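Local structure of Pbp related beta-lactamase (Pyrococcus abyssi, 2QMI) at residues P402-E406 and K423-F428; R361-V366 and L408-I413; S63-L67 and Y247-Y251. The protein probably hydrolyses peptide bonds as a serine peptidase of the penicillin-binding protein and beta-lactamase family, self-compartmentalizing as an octamer. The contacts are given in a common frame with arbitrary orientation. Numbering follows the deposited sequence.

Contact 1: residues P402-E406 and K423-F428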
ATOM      1  N   PRO A 402      -6.579 -13.857  26.761  1.00 29.43           N
ATOM      2  CA  PRO A 402      -5.875 -13.148  27.835  1.00 27.92           C
ATOM      3  C   PRO A 402      -5.694 -14.075  29.033  1.00 26.67           C
ATOM      4  O   PRO A 402      -6.673 -14.614  29.547  1.00 27.59           O
ATOM      5  CB  PRO A 402      -6.812 -11.989  28.150  1.00 28.59           C
ATOM      6  CG  PRO A 402      -8.158 -12.635  27.997  1.00 29.74           C
ATOM      7  CD  PRO A 402      -8.002 -13.455  26.718  1.00 28.84           C
ATOM      8  N   LEU A 403      -4.452 -14.266  29.472  1.00 25.88           N
ATOM      9  CA  LEU A 403      -4.172 -15.138  30.617  1.00 25.34           C
ATOM     10  C   LEU A 403      -3.613 -14.393  31.832  1.00 25.25           C
ATOM     11  O   LEU A 403      -2.659 -13.614  31.722  1.00 24.67           O
ATOM     12  CB  LEU A 403      -3.189 -16.240  30.214  1.00 25.17           C
ATOM     13  CG  LEU A 403      -3.591 -17.209  29.100  1.00 25.87           C
ATOM     14  CD1 LEU A 403      -2.462 -18.207  28.898  1.00 27.13           C
ATOM     15  CD2 LEU A 403      -4.881 -17.935  29.456  1.00 25.36           C
ATOM     16  N   PHE A 404      -4.206 -14.648  32.993  1.00 24.42           N
ATOM     17  CA  PHE A 404      -3.784 -14.012  34.235  1.00 24.55           C
ATOM     18  C   PHE A 404      -3.013 -14.982  35.119  1.00 24.64           C
ATOM     19  O   PHE A 404      -3.560 -15.992  35.556  1.00 25.64           O
ATOM     20  CB  PHE A 404      -5.008 -13.514  35.009  1.00 25.59           C
ATOM     21  CG  PHE A 404      -5.638 -12.272  34.438  1.00 26.04           C
ATOM     22  CD1 PHE A 404      -5.502 -11.954  33.091  1.00 26.79           C
ATOM     23  CD2 PHE A 404      -6.403 -11.442  35.249  1.00 26.29           C
ATOM     24  CE1 PHE A 404      -6.121 -10.826  32.557  1.00 27.13           C
ATOM     25  CE2 PHE A 404      -7.027 -10.313  34.730  1.00 26.90           C
ATOM     26  CZ  PHE A 404      -6.887 -10.003  33.381  1.00 27.38           C
ATOM     27  N   PRO A 405      -1.733 -14.690  35.399  1.00 25.26           N
ATOM     28  CA  PRO A 405      -0.948 -15.587  36.250  1.00 26.59           C
ATOM     29  C   PRO A 405      -1.521 -15.632  37.660  1.00 28.18           C
ATOM     30  O   PRO A 405      -1.705 -14.594  38.290  1.00 29.82           O
ATOM     31  CB  PRO A 405       0.445 -14.963  36.210  1.00 25.29           C
ATOM     32  CG  PRO A 405       0.495 -14.348  34.857  1.00 24.47           C
ATOM     33  CD  PRO A 405      -0.859 -13.685  34.769  1.00 25.10           C
ATOM     34  N   GLU A 406      -1.810 -16.839  38.143  1.00 30.27           N
ATOM     35  CA  GLU A 406      -2.366 -17.032  39.477  1.00 29.99           C
ATOM     36  C   GLU A 406      -1.315 -17.712  40.329  1.00 30.17           C
ATOM     37  O   GLU A 406      -1.414 -17.723  41.554  1.00 30.46           O
ATOM     38  CB  GLU A 406      -3.614 -17.919  39.415  1.00 31.95           C
ATOM     39  CG  GLU A 406      -4.224 -18.272  40.772  1.00 33.70           C
ATOM     40  CD  GLU A 406      -5.183 -19.464  40.690  1.00 35.63           C
ATOM     41  OE1 GLU A 406      -6.263 -19.334  40.063  1.00 37.13           O
ATOM     42  OE2 GLU A 406      -4.856 -20.543  41.246  1.00 36.73           O
ATOM     43  N   LYS A 423     -13.319 -19.310  35.759  1.00 34.71           N
ATOM     44  CA  LYS A 423     -11.927 -19.282  35.336  1.00 34.18           C
ATOM     45  C   LYS A 423     -11.428 -20.640  34.838  1.00 34.32           C
ATOM     46  O   LYS A 423     -11.571 -21.667  35.513  1.00 34.99           O
ATOM     47  CB  LYS A 423     -11.031 -18.764  36.471  1.00 34.09           C
ATOM     48  CG  LYS A 423     -11.197 -19.482  37.792  1.00 32.58           C
ATOM     49  CD  LYS A 423     -10.125 -19.048  38.793  1.00 31.47           C
ATOM     50  CE  LYS A 423     -10.189 -17.573  39.145  1.00 30.43           C
ATOM     51  NZ  LYS A 423      -9.120 -17.225  40.139  1.00 30.15           N
ATOM     52  N   MET A 424     -10.863 -20.623  33.631  1.00 34.50           N
ATOM     53  CA  MET A 424     -10.310 -21.802  32.970  1.00 33.80           C
ATOM     54  C   MET A 424      -8.783 -21.632  33.025  1.00 32.58           C
ATOM     55  O   MET A 424      -8.266 -20.558  32.715  1.00 32.10           O
ATOM     56  CB  MET A 424     -10.812 -21.851  31.524  1.00 34.64           C
ATOM     57  CG  MET A 424     -10.507 -23.138  30.794  1.00 37.32           C
ATOM     58  SD  MET A 424     -11.399 -23.252  29.213  1.00 39.15           S
ATOM     59  CE  MET A 424     -10.259 -22.297  28.119  1.00 39.33           C
ATOM     60  N   TYR A 425      -8.058 -22.682  33.402  1.00 29.96           N
ATOM     61  CA  TYR A 425      -6.611 -22.562  33.543  1.00 29.04           C
ATOM     62  C   TYR A 425      -5.700 -23.117  32.460  1.00 27.59           C
ATOM     63  O   TYR A 425      -6.059 -24.026  31.706  1.00 27.29           O
ATOM     64  CB  TYR A 425      -6.170 -23.180  34.868  1.00 29.32           C
ATOM     65  CG  TYR A 425      -6.931 -22.698  36.078  1.00 31.59           C
ATOM     66  CD1 TYR A 425      -8.280 -23.037  36.262  1.00 32.16           C
ATOM     67  CD2 TYR A 425      -6.299 -21.935  37.060  1.00 32.04           C
ATOM     68  CE1 TYR A 425      -8.974 -22.630  37.401  1.00 33.47           C
ATOM     69  CE2 TYR A 425      -6.984 -21.521  38.202  1.00 33.72           C
ATOM     70  CZ  TYR A 425      -8.318 -21.874  38.369  1.00 34.51           C
ATOM     71  OH  TYR A 425      -8.984 -21.492  39.522  1.00 35.80           O
ATOM     72  N   ALA A 426      -4.495 -22.556  32.425  1.00 25.35           N
ATOM     73  CA  ALA A 426      -3.442 -22.973  31.506  1.00 25.42           C
ATOM     74  C   ALA A 426      -2.219 -23.212  32.398  1.00 24.50           C
ATOM     75  O   ALA A 426      -2.109 -22.617  33.473  1.00 24.63           O
ATOM     76  CB  ALA A 426      -3.152 -21.873  30.487  1.00 24.27           C
ATOM     77  N   GLU A 427      -1.318 -24.091  31.971  1.00 24.51           N
ATOM     78  CA  GLU A 427      -0.115 -24.384  32.751  1.00 24.66           C
ATOM     79  C   GLU A 427       1.125 -24.443  31.873  1.00 23.48           C
ATOM     80  O   GLU A 427       1.122 -25.085  30.826  1.00 23.20           O
ATOM     81  CB  GLU A 427      -0.251 -25.710  33.505  1.00 25.62           C
ATOM     82  CG  GLU A 427      -1.252 -25.696  34.647  1.00 29.84           C
ATOM     83  CD  GLU A 427      -2.612 -26.246  34.249  1.00 32.05           C
ATOM     84  OE1 GLU A 427      -2.688 -27.421  33.823  1.00 32.49           O
ATOM     85  OE2 GLU A 427      -3.611 -25.505  34.373  1.00 33.99           O
ATOM     86  N   PHE A 428       2.173 -23.756  32.311  1.00 22.18           N
ATOM     87  CA  PHE A 428       3.445 -23.713  31.603  1.00 22.73           C
ATOM     88  C   PHE A 428       4.475 -24.488  32.422  1.00 23.77           C
ATOM     89  O   PHE A 428       4.677 -24.186  33.598  1.00 23.40           O
ATOM     90  CB  PHE A 428       3.916 -22.262  31.450  1.00 22.02           C
ATOM     91  CG  PHE A 428       3.155 -21.476  30.422  1.00 20.81           C
ATOM     92  CD1 PHE A 428       3.458 -21.598  29.069  1.00 18.72           C
ATOM     93  CD2 PHE A 428       2.121 -20.625  30.801  1.00 20.84           C
ATOM     94  CE1 PHE A 428       2.743 -20.884  28.111  1.00 18.61           C
ATOM     95  CE2 PHE A 428       1.399 -19.907  29.848  1.00 19.45           C
ATOM     96  CZ  PHE A 428       1.711 -20.038  28.503  1.00 17.99           C
TER
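Leu403 spans the intervening strand on the inner side of a small beta barrel and lays its CD1 against the methyl of Ala426, 4.1 Å from CB, and against the edge of the Phe428 ring, 4.3 Å from CE2. The two strands, 400-408 and 422-431, are not paired with each other: strand 412-419 lies between them, pairing by backbone hydrogen bonds of Tyr416 with Phe404 and of Cys415 with Ala426, and the touching parts run 89° apart, as the strong curl of the barrel allows. Further along, Glu406 points toward the second segment, where OE1 forms a salt bridge with Lys423 NZ at 3.6 Å and sits 3.0 Å from Tyr425 CE2, near the plane of that ring. Phe404 faces a second subunit instead, stacking on its Phe404, so this part of the octamerisation domain also serves assembly. With 200 Å² buried, the contact divides by chemistry: aliphatic and aromatic carbon where solvent is excluded, and charge where Glu406 and Lys423 are exposed.

Contact 2: residues R361-V366 and L408-I413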
ATOM      1  N   ARG A 361      11.350 -11.981  34.818  1.00 27.74           N
ATOM      2  CA  ARG A 361      12.314 -12.959  34.328  1.00 27.43           C
ATOM      3  C   ARG A 361      11.647 -14.298  34.036  1.00 26.63           C
ATOM      4  O   ARG A 361      11.901 -14.901  33.000  1.00 26.06           O
ATOM      5  CB  ARG A 361      13.445 -13.161  35.347  1.00 25.86           C
ATOM      6  CG  ARG A 361      14.460 -14.224  34.929  1.00 27.91           C
ATOM      7  CD  ARG A 361      15.647 -14.293  35.895  1.00 28.62           C
ATOM      8  NE  ARG A 361      15.208 -14.311  37.292  1.00 29.32           N
ATOM      9  CZ  ARG A 361      14.630 -15.347  37.891  1.00 29.49           C
ATOM     10  NH1 ARG A 361      14.424 -16.472  37.224  1.00 30.08           N
ATOM     11  NH2 ARG A 361      14.236 -15.250  39.155  1.00 30.39           N
ATOM     12  N   ILE A 362      10.795 -14.756  34.949  1.00 26.57           N
ATOM     13  CA  ILE A 362      10.097 -16.029  34.766  1.00 26.55           C
ATOM     14  C   ILE A 362       9.138 -15.983  33.574  1.00 25.87           C
ATOM     15  O   ILE A 362       9.082 -16.920  32.784  1.00 26.71           O
ATOM     16  CB  ILE A 362       9.303 -16.432  36.039  1.00 26.69           C
ATOM     17  CG1 ILE A 362      10.249 -16.519  37.247  1.00 27.09           C
ATOM     18  CG2 ILE A 362       8.613 -17.771  35.825  1.00 26.76           C
ATOM     19  CD1 ILE A 362      11.507 -17.321  36.982  1.00 27.12           C
ATOM     20  N   LEU A 363       8.388 -14.892  33.440  1.00 26.02           N
ATOM     21  CA  LEU A 363       7.448 -14.745  32.332  1.00 26.01           C
ATOM     22  C   LEU A 363       8.145 -14.701  30.975  1.00 27.43           C
ATOM     23  O   LEU A 363       7.591 -15.174  29.977  1.00 27.11           O
ATOM     24  CB  LEU A 363       6.616 -13.480  32.503  1.00 24.74           C
ATOM     25  CG  LEU A 363       5.604 -13.506  33.650  1.00 26.38           C
ATOM     26  CD1 LEU A 363       5.060 -12.094  33.885  1.00 25.76           C
ATOM     27  CD2 LEU A 363       4.476 -14.491  33.321  1.00 25.43           C
ATOM     28  N   LYS A 364       9.346 -14.125  30.926  1.00 26.57           N
ATOM     29  CA  LYS A 364      10.076 -14.046  29.660  1.00 27.53           C
ATOM     30  C   LYS A 364      10.320 -15.432  29.086  1.00 26.69           C
ATOM     31  O   LYS A 364      10.427 -15.596  27.875  1.00 25.38           O
ATOM     32  CB  LYS A 364      11.432 -13.352  29.826  1.00 27.38           C
ATOM     33  CG  LYS A 364      11.407 -11.830  29.782  1.00 29.98           C
ATOM     34  CD  LYS A 364      12.750 -11.292  29.240  1.00 30.86           C
ATOM     35  CE  LYS A 364      12.882  -9.774  29.365  1.00 31.29           C
ATOM     36  NZ  LYS A 364      13.194  -9.343  30.761  1.00 31.79           N
ATOM     37  N   LYS A 365      10.415 -16.424  29.964  1.00 27.40           N
ATOM     38  CA  LYS A 365      10.660 -17.801  29.547  1.00 28.04           C
ATOM     39  C   LYS A 365       9.487 -18.435  28.791  1.00 27.66           C
ATOM     40  O   LYS A 365       9.666 -19.371  28.010  1.00 29.51           O
ATOM     41  CB  LYS A 365      10.963 -18.671  30.768  1.00 29.15           C
ATOM     42  CG  LYS A 365      12.122 -18.219  31.651  1.00 30.49           C
ATOM     43  CD  LYS A 365      12.333 -19.258  32.756  1.00 30.80           C
ATOM     44  CE  LYS A 365      13.451 -18.890  33.732  1.00 31.81           C
ATOM     45  NZ  LYS A 365      13.541 -19.924  34.818  1.00 30.23           N
ATOM     46  N   VAL A 366       8.292 -17.921  29.033  1.00 27.48           N
ATOM     47  CA  VAL A 366       7.080 -18.454  28.436  1.00 26.89           C
ATOM     48  C   VAL A 366       6.748 -17.943  27.035  1.00 27.08           C
ATOM     49  O   VAL A 366       5.888 -18.509  26.353  1.00 27.01           O
ATOM     50  CB  VAL A 366       5.894 -18.219  29.421  1.00 25.89           C
ATOM     51  CG1 VAL A 366       4.596 -18.022  28.684  1.00 26.04           C
ATOM     52  CG2 VAL A 366       5.786 -19.403  30.366  1.00 24.22           C
ATOM     53  N   LEU A 408       3.094 -18.280  40.187  1.00 28.71           N
ATOM     54  CA  LEU A 408       4.399 -18.170  39.538  1.00 28.40           C
ATOM     55  C   LEU A 408       5.528 -18.795  40.334  1.00 28.16           C
ATOM     56  O   LEU A 408       5.704 -18.520  41.518  1.00 28.59           O
ATOM     57  CB  LEU A 408       4.770 -16.716  39.270  1.00 30.84           C
ATOM     58  CG  LEU A 408       4.113 -16.020  38.087  1.00 32.38           C
ATOM     59  CD1 LEU A 408       2.661 -15.734  38.416  1.00 33.82           C
ATOM     60  CD2 LEU A 408       4.854 -14.732  37.793  1.00 34.16           C
ATOM     61  N   GLU A 409       6.300 -19.631  39.660  1.00 28.08           N
ATOM     62  CA  GLU A 409       7.438 -20.300  40.258  1.00 27.80           C
ATOM     63  C   GLU A 409       8.451 -20.396  39.131  1.00 26.55           C
ATOM     64  O   GLU A 409       8.104 -20.175  37.971  1.00 25.31           O
ATOM     65  CB  GLU A 409       7.029 -21.689  40.774  1.00 29.55           C
ATOM     66  CG  GLU A 409       5.953 -21.614  41.871  1.00 34.16           C
ATOM     67  CD  GLU A 409       5.494 -22.974  42.383  1.00 36.94           C
ATOM     68  OE1 GLU A 409       5.104 -23.829  41.559  1.00 37.92           O
ATOM     69  OE2 GLU A 409       5.508 -23.186  43.622  1.00 39.33           O
ATOM     70  N   GLU A 410       9.695 -20.707  39.477  1.00 26.86           N
ATOM     71  CA  GLU A 410      10.787 -20.815  38.510  1.00 28.08           C
ATOM     72  C   GLU A 410      10.565 -21.781  37.354  1.00 27.51           C
ATOM     73  O   GLU A 410      10.998 -21.529  36.232  1.00 28.33           O
ATOM     74  CB  GLU A 410      12.076 -21.240  39.229  1.00 28.96           C
ATOM     75  CG  GLU A 410      12.748 -20.153  40.043  1.00 32.93           C
ATOM     76  CD  GLU A 410      13.320 -19.052  39.179  1.00 35.38           C
ATOM     77  OE1 GLU A 410      13.977 -19.378  38.159  1.00 36.34           O
ATOM     78  OE2 GLU A 410      13.127 -17.860  39.521  1.00 37.47           O
ATOM     79  N   ASP A 411       9.911 -22.897  37.639  1.00 28.45           N
ATOM     80  CA  ASP A 411       9.678 -23.947  36.648  1.00 29.02           C
ATOM     81  C   ASP A 411       8.205 -24.148  36.343  1.00 28.47           C
ATOM     82  O   ASP A 411       7.851 -25.043  35.568  1.00 28.32           O
ATOM     83  CB  ASP A 411      10.215 -25.254  37.206  1.00 30.68           C
ATOM     84  CG  ASP A 411       9.619 -25.562  38.569  1.00 32.89           C
ATOM     85  OD1 ASP A 411       9.679 -24.662  39.436  1.00 33.83           O
ATOM     86  OD2 ASP A 411       9.078 -26.674  38.780  1.00 34.34           O
ATOM     87  N   PHE A 412       7.348 -23.329  36.945  1.00 26.99           N
ATOM     88  CA  PHE A 412       5.912 -23.499  36.759  1.00 26.41           C
ATOM     89  C   PHE A 412       5.110 -22.205  36.847  1.00 26.65           C
ATOM     90  O   PHE A 412       5.265 -21.434  37.798  1.00 26.84           O
ATOM     91  CB  PHE A 412       5.410 -24.479  37.828  1.00 26.39           C
ATOM     92  CG  PHE A 412       3.956 -24.821  37.718  1.00 28.22           C
ATOM     93  CD1 PHE A 412       3.474 -25.531  36.619  1.00 28.11           C
ATOM     94  CD2 PHE A 412       3.069 -24.450  38.719  1.00 28.45           C
ATOM     95  CE1 PHE A 412       2.121 -25.868  36.521  1.00 29.22           C
ATOM     96  CE2 PHE A 412       1.714 -24.782  38.635  1.00 30.13           C
ATOM     97  CZ  PHE A 412       1.237 -25.492  37.533  1.00 28.94           C
ATOM     98  N   ILE A 413       4.247 -21.978  35.860  1.00 25.48           N
ATOM     99  CA  ILE A 413       3.380 -20.806  35.837  1.00 26.52           C
ATOM    100  C   ILE A 413       1.952 -21.272  35.546  1.00 27.20           C
ATOM    101  O   ILE A 413       1.697 -21.887  34.513  1.00 26.25           O
ATOM    102  CB  ILE A 413       3.788 -19.790  34.738  1.00 27.02           C
ATOM    103  CG1 ILE A 413       5.199 -19.265  35.008  1.00 26.59           C
ATOM    104  CG2 ILE A 413       2.790 -18.626  34.701  1.00 25.68           C
ATOM    105  CD1 ILE A 413       5.737 -18.392  33.902  1.00 27.27           C
TER
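The CD1 methyl of Ile413 is the hub of the apolar centre. Ile362 CG2 lies 3.5 Å from Ile413 CD1, Val366 CG2 is 3.7 Å from it and Leu363 CD2 4.1 Å, so three side chains from residues 362-366, at the end of the helix region, converge on one methyl. Leu408 widens the patch, its CD2 standing 4.4 Å from Leu363 CG. Outside the pair, Phe428 and Val388 on other strands of the same sheet continue this apolar layer. The arrangement is a helix end packed on a beta hairpin of the barrel: strand 400-408 turns at Glu409-Asp411 into strand 412-419, and the Glu409 N to Phe412 O bond of 2.8 Å closes the turn. Within the octamerisation domain, the helix thus leans on the barrel that follows it in the chain.

Moving outward, Ile362 also meets the turn itself, with CG2 3.3 Å from Glu409 O. At the edge, the carboxylate of Glu410 is held by two basic residues in a salt-bridge network. Arg361 NH2 donates to Glu410 OE2 at 2.9 Å and Arg361 NH1 to the same OE2 at 3.0 Å, while a weak bond from NH1 reaches OE1 at 3.1 Å. Lys365, four residues on, adds weak bonds from NZ to Glu410 O at 3.3 Å and to Glu410 OE1 at 3.4 Å.

Contact 3: residues S63-L67 and Y247-Y251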
ATOM      1  N   SER A  63       6.020  16.411  46.936  1.00 21.05           N
ATOM      2  CA  SER A  63       6.525  16.419  48.308  1.00 21.54           C
ATOM      3  C   SER A  63       6.950  17.841  48.707  1.00 21.42           C
ATOM      4  O   SER A  63       6.732  18.271  49.841  1.00 21.49           O
ATOM      5  CB  SER A  63       7.689  15.424  48.478  1.00 21.06           C
ATOM      6  OG  SER A  63       8.798  15.717  47.644  1.00 22.16           O
ATOM      7  N   PHE A  64       7.537  18.575  47.766  1.00 19.39           N
ATOM      8  CA  PHE A  64       7.960  19.946  48.019  1.00 19.37           C
ATOM      9  C   PHE A  64       6.743  20.816  48.337  1.00 19.11           C
ATOM     10  O   PHE A  64       6.741  21.563  49.304  1.00 19.50           O
ATOM     11  CB  PHE A  64       8.687  20.501  46.795  1.00 18.01           C
ATOM     12  CG  PHE A  64      10.039  19.907  46.577  1.00 17.99           C
ATOM     13  CD1 PHE A  64      11.187  20.611  46.932  1.00 18.90           C
ATOM     14  CD2 PHE A  64      10.175  18.647  46.013  1.00 18.17           C
ATOM     15  CE1 PHE A  64      12.452  20.069  46.724  1.00 18.46           C
ATOM     16  CE2 PHE A  64      11.433  18.096  45.801  1.00 17.68           C
ATOM     17  CZ  PHE A  64      12.574  18.810  46.157  1.00 18.50           C
ATOM     18  N   THR A  65       5.706  20.703  47.516  1.00 19.01           N
ATOM     19  CA  THR A  65       4.489  21.464  47.718  1.00 18.78           C
ATOM     20  C   THR A  65       3.913  21.173  49.103  1.00 20.46           C
ATOM     21  O   THR A  65       3.444  22.085  49.791  1.00 20.10           O
ATOM     22  CB  THR A  65       3.430  21.110  46.656  1.00 19.01           C
ATOM     23  OG1 THR A  65       3.884  21.532  45.365  1.00 18.38           O
ATOM     24  CG2 THR A  65       2.099  21.789  46.973  1.00 16.98           C
ATOM     25  N   ALA A  66       3.938  19.904  49.506  1.00 20.08           N
ATOM     26  CA  ALA A  66       3.406  19.511  50.808  1.00 21.62           C
ATOM     27  C   ALA A  66       4.241  20.096  51.944  1.00 22.87           C
ATOM     28  O   ALA A  66       3.704  20.454  52.995  1.00 23.53           O
ATOM     29  CB  ALA A  66       3.359  17.995  50.920  1.00 19.44           C
ATOM     30  N   LEU A  67       5.549  20.197  51.729  1.00 23.74           N
ATOM     31  CA  LEU A  67       6.443  20.741  52.737  1.00 25.38           C
ATOM     32  C   LEU A  67       6.139  22.223  52.940  1.00 25.59           C
ATOM     33  O   LEU A  67       6.040  22.695  54.078  1.00 27.22           O
ATOM     34  CB  LEU A  67       7.903  20.546  52.312  1.00 24.56           C
ATOM     35  CG  LEU A  67       8.996  20.930  53.322  1.00 24.99           C
ATOM     36  CD1 LEU A  67       8.831  20.132  54.615  1.00 23.82           C
ATOM     37  CD2 LEU A  67      10.359  20.654  52.713  1.00 23.54           C
ATOM     38  N   TYR A 247      18.147  16.783  49.641  1.00 21.89           N
ATOM     39  CA  TYR A 247      16.730  16.876  49.964  1.00 20.13           C
ATOM     40  C   TYR A 247      16.289  15.695  50.823  1.00 20.97           C
ATOM     41  O   TYR A 247      15.570  15.867  51.812  1.00 21.13           O
ATOM     42  CB  TYR A 247      15.910  16.928  48.671  1.00 19.81           C
ATOM     43  CG  TYR A 247      14.421  17.068  48.875  1.00 21.21           C
ATOM     44  CD1 TYR A 247      13.889  18.164  49.557  1.00 20.08           C
ATOM     45  CD2 TYR A 247      13.537  16.111  48.373  1.00 20.93           C
ATOM     46  CE1 TYR A 247      12.514  18.303  49.732  1.00 19.85           C
ATOM     47  CE2 TYR A 247      12.164  16.240  48.542  1.00 20.64           C
ATOM     48  CZ  TYR A 247      11.658  17.337  49.224  1.00 19.85           C
ATOM     49  OH  TYR A 247      10.302  17.460  49.398  1.00 20.02           O
ATOM     50  N   LEU A 248      16.712  14.495  50.436  1.00 20.12           N
ATOM     51  CA  LEU A 248      16.372  13.289  51.186  1.00 20.58           C
ATOM     52  C   LEU A 248      17.013  13.346  52.571  1.00 21.81           C
ATOM     53  O   LEU A 248      16.403  12.953  53.561  1.00 21.83           O
ATOM     54  CB  LEU A 248      16.852  12.048  50.427  1.00 18.20           C
ATOM     55  CG  LEU A 248      15.917  11.602  49.293  1.00 17.66           C
ATOM     56  CD1 LEU A 248      16.612  10.632  48.346  1.00 16.61           C
ATOM     57  CD2 LEU A 248      14.687  10.970  49.912  1.00 16.90           C
ATOM     58  N   LYS A 249      18.241  13.859  52.625  1.00 23.34           N
ATOM     59  CA  LYS A 249      19.001  13.984  53.873  1.00 25.07           C
ATOM     60  C   LYS A 249      18.167  14.660  54.967  1.00 24.35           C
ATOM     61  O   LYS A 249      18.177  14.246  56.125  1.00 24.26           O
ATOM     62  CB  LYS A 249      20.286  14.782  53.602  1.00 25.89           C
ATOM     63  CG  LYS A 249      21.220  14.973  54.790  1.00 29.56           C
ATOM     64  CD  LYS A 249      22.502  15.713  54.353  1.00 31.66           C
ATOM     65  CE  LYS A 249      23.485  15.920  55.517  1.00 32.75           C
ATOM     66  NZ  LYS A 249      23.865  14.625  56.195  1.00 33.43           N
ATOM     67  N   MET A 250      17.429  15.693  54.582  1.00 24.65           N
ATOM     68  CA  MET A 250      16.596  16.422  55.525  1.00 24.40           C
ATOM     69  C   MET A 250      15.567  15.507  56.192  1.00 25.39           C
ATOM     70  O   MET A 250      15.442  15.497  57.420  1.00 24.96           O
ATOM     71  CB  MET A 250      15.870  17.569  54.819  1.00 24.04           C
ATOM     72  CG  MET A 250      15.142  18.485  55.778  1.00 23.40           C
ATOM     73  SD  MET A 250      13.686  19.245  55.055  1.00 26.59           S
ATOM     74  CE  MET A 250      12.544  17.864  55.144  1.00 22.14           C
ATOM     75  N   TYR A 251      14.827  14.747  55.388  1.00 24.26           N
ATOM     76  CA  TYR A 251      13.814  13.849  55.935  1.00 23.56           C
ATOM     77  C   TYR A 251      14.446  12.767  56.807  1.00 23.56           C
ATOM     78  O   TYR A 251      14.007  12.527  57.932  1.00 24.29           O
ATOM     79  CB  TYR A 251      13.004  13.201  54.800  1.00 23.51           C
ATOM     80  CG  TYR A 251      12.131  14.168  54.016  1.00 22.07           C
ATOM     81  CD1 TYR A 251      10.942  14.661  54.552  1.00 22.14           C
ATOM     82  CD2 TYR A 251      12.504  14.594  52.742  1.00 21.82           C
ATOM     83  CE1 TYR A 251      10.141  15.559  53.835  1.00 22.43           C
ATOM     84  CE2 TYR A 251      11.714  15.491  52.017  1.00 23.03           C
ATOM     85  CZ  TYR A 251      10.539  15.971  52.568  1.00 22.41           C
ATOM     86  OH  TYR A 251       9.789  16.888  51.865  1.00 24.01           O
TER
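Tyr247 has the greatest area buried here, and Leu67 and Phe64 come next; the contact is built round these three. The ring of Tyr247 projects from its helix and lies over the face of Phe64 in an offset stack, with centroids 3.9 Å apart, planes only 8° from parallel, and CE2 of Phe64 3.4 Å from CE2 of Tyr247. Leu67, one turn along from Phe64, approaches the Tyr247 ring at its edge, CD2 to CE1 at 4.4 Å, and extends to Met250, with Leu67 CD2 4.3 Å from Met250 CE.

The phenol end carries the polar part. Tyr247 OH donates to Ser63 OG at 2.9 Å, while Tyr251 OH donates to Tyr247 OH at 2.6 Å, giving a short chain of hydroxyls in a buried setting; Ser63 OG is also hydrogen-bonded to Ile60 O. These long side chains bridge axes that come no closer than 13.1 Å and cross at 50°, too far for backbone to meet backbone. The probable SxxK motif of the family, Ser59 and Lys62, spans the start of helix 61-74, just ahead of Ser63. The pair lies deep in the beta-lactamase-like domain: helix 180-189 packs on Phe64 and Leu67, helix 261-267 lies against Leu67 and Tyr251, and Leu288, just before strand 289-291, touches Ser63.

Overall arrangement
Contacts 1 and 2 share one barrel. They touch directly, Phe428 N lying 2.9 Å from Ile413 O in a probable hydrogen bond, and their centres are about 13 Å apart; strand 400-408 enters contact 1 and leads into the turn of contact 2. Both are partly buried, with an apolar interior and a charged edge, but only contact 1 has a second subunit within reach of its residues. Contact 3 stands apart in the beta-lactamase-like domain, about 40 Å from contact 2 and 43 Å from contact 1, centre to centre. It joins two helices, whereas contact 1 joins two strands and contact 2 a helix end and a hairpin; wholly buried, it uses stacked rings and hydroxyls, not salt bridges.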